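Local coordinates for protein lasso peptide isopeptidase AtxE2 (Asticcacaulis excentricus, PDB 5TXE) that hydrolyses the isopeptide bond of the lasso peptides astexin-2 and astexin-3, recognising their threaded shape and turning them into linear peptides, at residues T429-L433 with D511-D517; G188-F192 with V223-I227. The protein carries 1 engineered substitution. All coordinates share one frame; numbering follows the deposited sequence.

How the interactions relate
Two ways of joining chain segments that are distant in sequence meet in this enzyme, which couples an alpha/beta-hydrolase domain to a beta-propeller. Interaction 1 (T429-L433 with D511-D517) lies where strand 431-436 begins in the hydrolase sheet, held by backbone hydrogen bonds and one arginine, away from the catalytic and substrate-binding positions. Interaction 2 (G188-F192 with V223-I227) closes an excursion from a propeller blade through apolar side chains and a bound water; its E225 side chain is about 9 Å from that of W116, which binds astexin-3. Interactions 1 and 2 do not touch: their centres are about 55 Å apart, their nearest atoms about 42 Å, on opposite sides of the chain's centre.

Interaction 1 (T429-L433 with D511-D517); sequences TRLPL and DRRGVID
L431 and I516 pair as a parallel beta bridge, and two backbone bonds hold it: L431 N bonds to V515 O at 2.8 Å and D517 N to L431 O. The CA of I516 adds a CH...O contact to the same L431 O. In this alpha/beta-hydrolase core the bridge ties strand 431-436 to the chain that leaves helix 494-512, just ahead of the neighbouring parallel strand 521-525.

Across the contact, the polar side-chain bonds belong to R430, while D517 pairs instead with R520. The R430 chain, extended from CG to NE (chi3 -167°), carries NH1 to I516 O at 2.8 Å, in the guanidinium plane, and to D511 O at 3.2 Å, on a lone pair of that carbonyl. A weak bond to D511 OD1 (3.1 Å) completes a salt bridge in which the guanidinium and carboxylate planes stand 79° apart. G514 CA lies over one guanidinium face; this glycine ends the helix in a Schellman motif, its N also bonding to D511 O.

Among apolar groups, L433 CB meets I516 CG2 at 4.0 Å.

D511 O, at the C-terminal end of its helix, probably offers R430 some of the partial negative charge gathered there, and I516 O adds a second carbonyl.

Interaction 2 (G188-F192 with V223-I227); sequences GRPGF and VLEPI
R189 faces I227 and E225 from the N-cap position of helix 190-202. Its CB and CD both lie 4.0 Å from I227 CG2, the two side chains crossing at about a right angle. A bend at chi3 (-61°) brings the guanidinium near E225, but NH1 stops 3.9 Å short of OE2, a long salt bridge. A water bridges the gap in the guanidinium plane, accepting from R189 NH1 at 2.8 Å and donating to E225 OE2 and I227 O. NE forms a salt bridge with E174, and NH1 also reaches the carbonyl of A119. E225 is steadied in turn by its own segment, for I227 N bonds to OE1 from above the carboxylate plane.

At G191 the carbonyl O meets I227 CD1 at 3.9 Å. Here the helix has just left strand 183-188 and the 223-227 loop is returning to strand 230-235, so the contact closes a long insertion between two adjacent antiparallel strands of one propeller blade.

F192 follows, with I227 CG2 lying 3.7 Å from its backbone N. Its CG is anti to the backbone N (chi1 -180°), which swings the ring to V223. V223 CG2 makes a CH-pi contact over one face, 4.2 Å from the centroid of the F192 ring and 21° off the ring normal, while CB of V223 packs on CE2. An alanine at F192 is likely to leave V223 without this aromatic face and open a gap between the first helical turn and the loop. V223 also packs along the helix, on A195, E196 and I199.

Interaction 1 (T429-L433 with D511-D517)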
# COMPACT_ATOMS: atom_id res chain seq x y z
N THR A 429 -9.84 -0.10 33.44
CA THR A 429 -10.45 1.02 32.76
C THR A 429 -11.10 0.47 31.48
O THR A 429 -10.39 -0.11 30.65
CB THR A 429 -9.34 2.05 32.36
OG1 THR A 429 -8.59 2.42 33.52
CG2 THR A 429 -9.93 3.31 31.70
N ARG A 430 -12.42 0.66 31.31
CA ARG A 430 -13.07 0.28 30.04
C ARG A 430 -13.05 1.42 29.03
O ARG A 430 -13.70 2.42 29.25
CB ARG A 430 -14.50 -0.10 30.22
CG ARG A 430 -14.71 -1.56 30.48
CD ARG A 430 -16.18 -1.94 30.41
NE ARG A 430 -16.33 -3.26 30.98
CZ ARG A 430 -16.13 -4.41 30.33
NH1 ARG A 430 -15.79 -4.48 29.05
NH2 ARG A 430 -16.29 -5.54 31.00
N LEU A 431 -12.33 1.26 27.93
CA LEU A 431 -12.13 2.35 26.93
C LEU A 431 -13.08 2.31 25.72
O LEU A 431 -13.55 1.27 25.35
CB LEU A 431 -10.72 2.28 26.39
CG LEU A 431 -9.64 2.50 27.44
CD1 LEU A 431 -8.32 2.10 26.85
CD2 LEU A 431 -9.55 3.96 27.91
N PRO A 432 -13.33 3.47 25.09
CA PRO A 432 -13.91 3.42 23.74
C PRO A 432 -12.86 2.87 22.78
O PRO A 432 -11.65 2.97 23.01
CB PRO A 432 -14.25 4.87 23.46
CG PRO A 432 -13.21 5.65 24.22
CD PRO A 432 -12.99 4.84 25.51
N LEU A 433 -13.32 2.21 21.75
CA LEU A 433 -12.47 1.56 20.81
C LEU A 433 -12.64 2.14 19.41
O LEU A 433 -13.78 2.38 18.95
CB LEU A 433 -12.88 0.10 20.76
CG LEU A 433 -12.13 -0.80 19.76
CD1 LEU A 433 -10.66 -0.93 20.02
CD2 LEU A 433 -12.75 -2.18 19.71
N ASP A 511 -13.81 -7.13 24.89
CA ASP A 511 -14.91 -6.94 25.84
C ASP A 511 -14.79 -7.87 27.08
O ASP A 511 -14.84 -7.42 28.19
CB ASP A 511 -16.25 -7.19 25.15
CG ASP A 511 -17.46 -6.88 26.04
OD1 ASP A 511 -17.31 -6.33 27.14
OD2 ASP A 511 -18.59 -7.21 25.61
N ARG A 512 -14.55 -9.15 26.86
CA ARG A 512 -14.33 -10.11 27.95
C ARG A 512 -13.12 -9.74 28.78
O ARG A 512 -13.15 -9.90 29.97
CB ARG A 512 -14.14 -11.53 27.39
CG ARG A 512 -15.46 -12.11 26.89
CD ARG A 512 -15.35 -13.55 26.36
NE ARG A 512 -16.08 -13.73 25.08
CZ ARG A 512 -17.42 -13.65 24.95
NH1 ARG A 512 -18.18 -13.36 26.02
NH2 ARG A 512 -18.01 -13.83 23.76
N ARG A 513 -12.06 -9.23 28.17
CA ARG A 513 -10.91 -8.79 28.94
C ARG A 513 -11.19 -7.50 29.74
O ARG A 513 -10.35 -7.08 30.52
CB ARG A 513 -9.68 -8.62 28.05
CG ARG A 513 -9.18 -9.98 27.55
CD ARG A 513 -8.20 -9.89 26.39
NE ARG A 513 -7.10 -9.00 26.72
CZ ARG A 513 -5.95 -8.94 26.06
NH1 ARG A 513 -5.69 -9.76 25.03
NH2 ARG A 513 -5.04 -8.05 26.44
N GLY A 514 -12.36 -6.88 29.60
CA GLY A 514 -12.61 -5.66 30.32
C GLY A 514 -11.82 -4.48 29.78
O GLY A 514 -11.67 -3.47 30.47
N VAL A 515 -11.31 -4.57 28.56
CA VAL A 515 -10.53 -3.47 27.98
C VAL A 515 -11.41 -2.38 27.30
O VAL A 515 -11.07 -1.19 27.28
CB VAL A 515 -9.52 -4.02 26.97
CG1 VAL A 515 -8.78 -2.90 26.27
CG2 VAL A 515 -8.57 -4.96 27.68
N ILE A 516 -12.55 -2.75 26.76
CA ILE A 516 -13.36 -1.80 25.97
C ILE A 516 -14.80 -1.81 26.35
O ILE A 516 -15.31 -2.79 26.91
CB ILE A 516 -13.32 -2.12 24.48
CG1 ILE A 516 -13.80 -3.55 24.22
CG2 ILE A 516 -11.91 -2.04 23.94
CD1 ILE A 516 -14.84 -3.68 23.15
N ASP A 517 -15.49 -0.72 26.04
CA ASP A 517 -16.93 -0.65 26.20
C ASP A 517 -17.56 -0.94 24.85
O ASP A 517 -17.39 -0.14 23.91
CB ASP A 517 -17.26 0.78 26.67
CG ASP A 517 -18.72 1.05 26.74
OD1 ASP A 517 -19.53 0.16 26.39
OD2 ASP A 517 -19.05 2.19 27.17

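Interaction 2 (G188-F192 with V223-I227)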
# COMPACT_ATOMS: atom_id res chain seq x y z
N GLY A 188 9.91 4.87 -22.61
CA GLY A 188 8.64 5.58 -22.35
C GLY A 188 7.69 5.45 -23.51
O GLY A 188 7.96 4.65 -24.41
N ARG A 189 6.62 6.27 -23.56
CA ARG A 189 5.55 6.05 -24.48
C ARG A 189 5.10 7.29 -25.24
O ARG A 189 4.04 7.84 -24.97
CB ARG A 189 4.37 5.40 -23.75
CG ARG A 189 4.71 4.00 -23.21
CD ARG A 189 3.57 3.29 -22.48
NE ARG A 189 3.14 4.05 -21.33
CZ ARG A 189 1.99 3.84 -20.68
NH1 ARG A 189 1.18 2.87 -21.06
NH2 ARG A 189 1.68 4.57 -19.65
N PRO A 190 5.85 7.67 -26.26
CA PRO A 190 5.42 8.81 -27.05
C PRO A 190 4.08 8.54 -27.66
O PRO A 190 3.34 9.47 -27.93
CB PRO A 190 6.49 8.92 -28.15
CG PRO A 190 7.21 7.60 -28.14
CD PRO A 190 7.17 7.17 -26.71
N GLY A 191 3.75 7.27 -27.92
CA GLY A 191 2.41 6.97 -28.49
C GLY A 191 1.25 7.44 -27.57
O GLY A 191 0.13 7.67 -28.02
N PHE A 192 1.51 7.51 -26.28
CA PHE A 192 0.49 7.86 -25.32
C PHE A 192 0.20 9.33 -25.52
O PHE A 192 -0.95 9.74 -25.57
CB PHE A 192 0.94 7.56 -23.89
CG PHE A 192 -0.09 7.91 -22.87
CD1 PHE A 192 -0.22 9.20 -22.42
CD2 PHE A 192 -0.98 6.96 -22.41
CE1 PHE A 192 -1.20 9.53 -21.49
CE2 PHE A 192 -1.94 7.29 -21.50
CZ PHE A 192 -2.07 8.56 -21.02
N VAL A 223 -6.98 6.95 -23.06
CA VAL A 223 -6.24 6.28 -24.07
C VAL A 223 -6.32 4.79 -23.80
O VAL A 223 -6.00 4.32 -22.69
CB VAL A 223 -4.75 6.68 -24.00
CG1 VAL A 223 -3.92 5.84 -24.95
CG2 VAL A 223 -4.56 8.19 -24.26
N LEU A 224 -6.68 4.03 -24.82
CA LEU A 224 -6.73 2.55 -24.77
C LEU A 224 -5.38 1.94 -25.14
O LEU A 224 -4.71 2.41 -26.05
CB LEU A 224 -7.77 2.04 -25.76
CG LEU A 224 -9.18 2.60 -25.50
CD1 LEU A 224 -10.15 2.19 -26.63
CD2 LEU A 224 -9.70 2.14 -24.14
N GLU A 225 -5.04 0.84 -24.50
CA GLU A 225 -4.03 -0.08 -25.04
C GLU A 225 -4.43 -0.53 -26.45
O GLU A 225 -5.61 -0.57 -26.74
CB GLU A 225 -3.93 -1.28 -24.10
CG GLU A 225 -3.20 -0.97 -22.81
CD GLU A 225 -1.74 -0.60 -23.05
OE1 GLU A 225 -1.21 -0.82 -24.18
OE2 GLU A 225 -1.10 -0.10 -22.12
N PRO A 226 -3.51 -0.91 -27.35
CA PRO A 226 -2.09 -1.10 -27.05
C PRO A 226 -1.35 0.18 -27.31
O PRO A 226 -1.59 0.85 -28.31
CB PRO A 226 -1.67 -2.15 -28.10
CG PRO A 226 -2.53 -1.82 -29.30
CD PRO A 226 -3.85 -1.27 -28.75
N ILE A 227 -0.44 0.53 -26.43
CA ILE A 227 0.46 1.63 -26.68
C ILE A 227 1.86 1.07 -26.43
O ILE A 227 2.14 0.59 -25.34
CB ILE A 227 0.26 2.77 -25.67
CG1 ILE A 227 -1.09 3.45 -25.84
CG2 ILE A 227 1.37 3.81 -25.79
CD1 ILE A 227 -1.34 4.13 -27.18
O HOH W 1 1.37 0.65 -22.71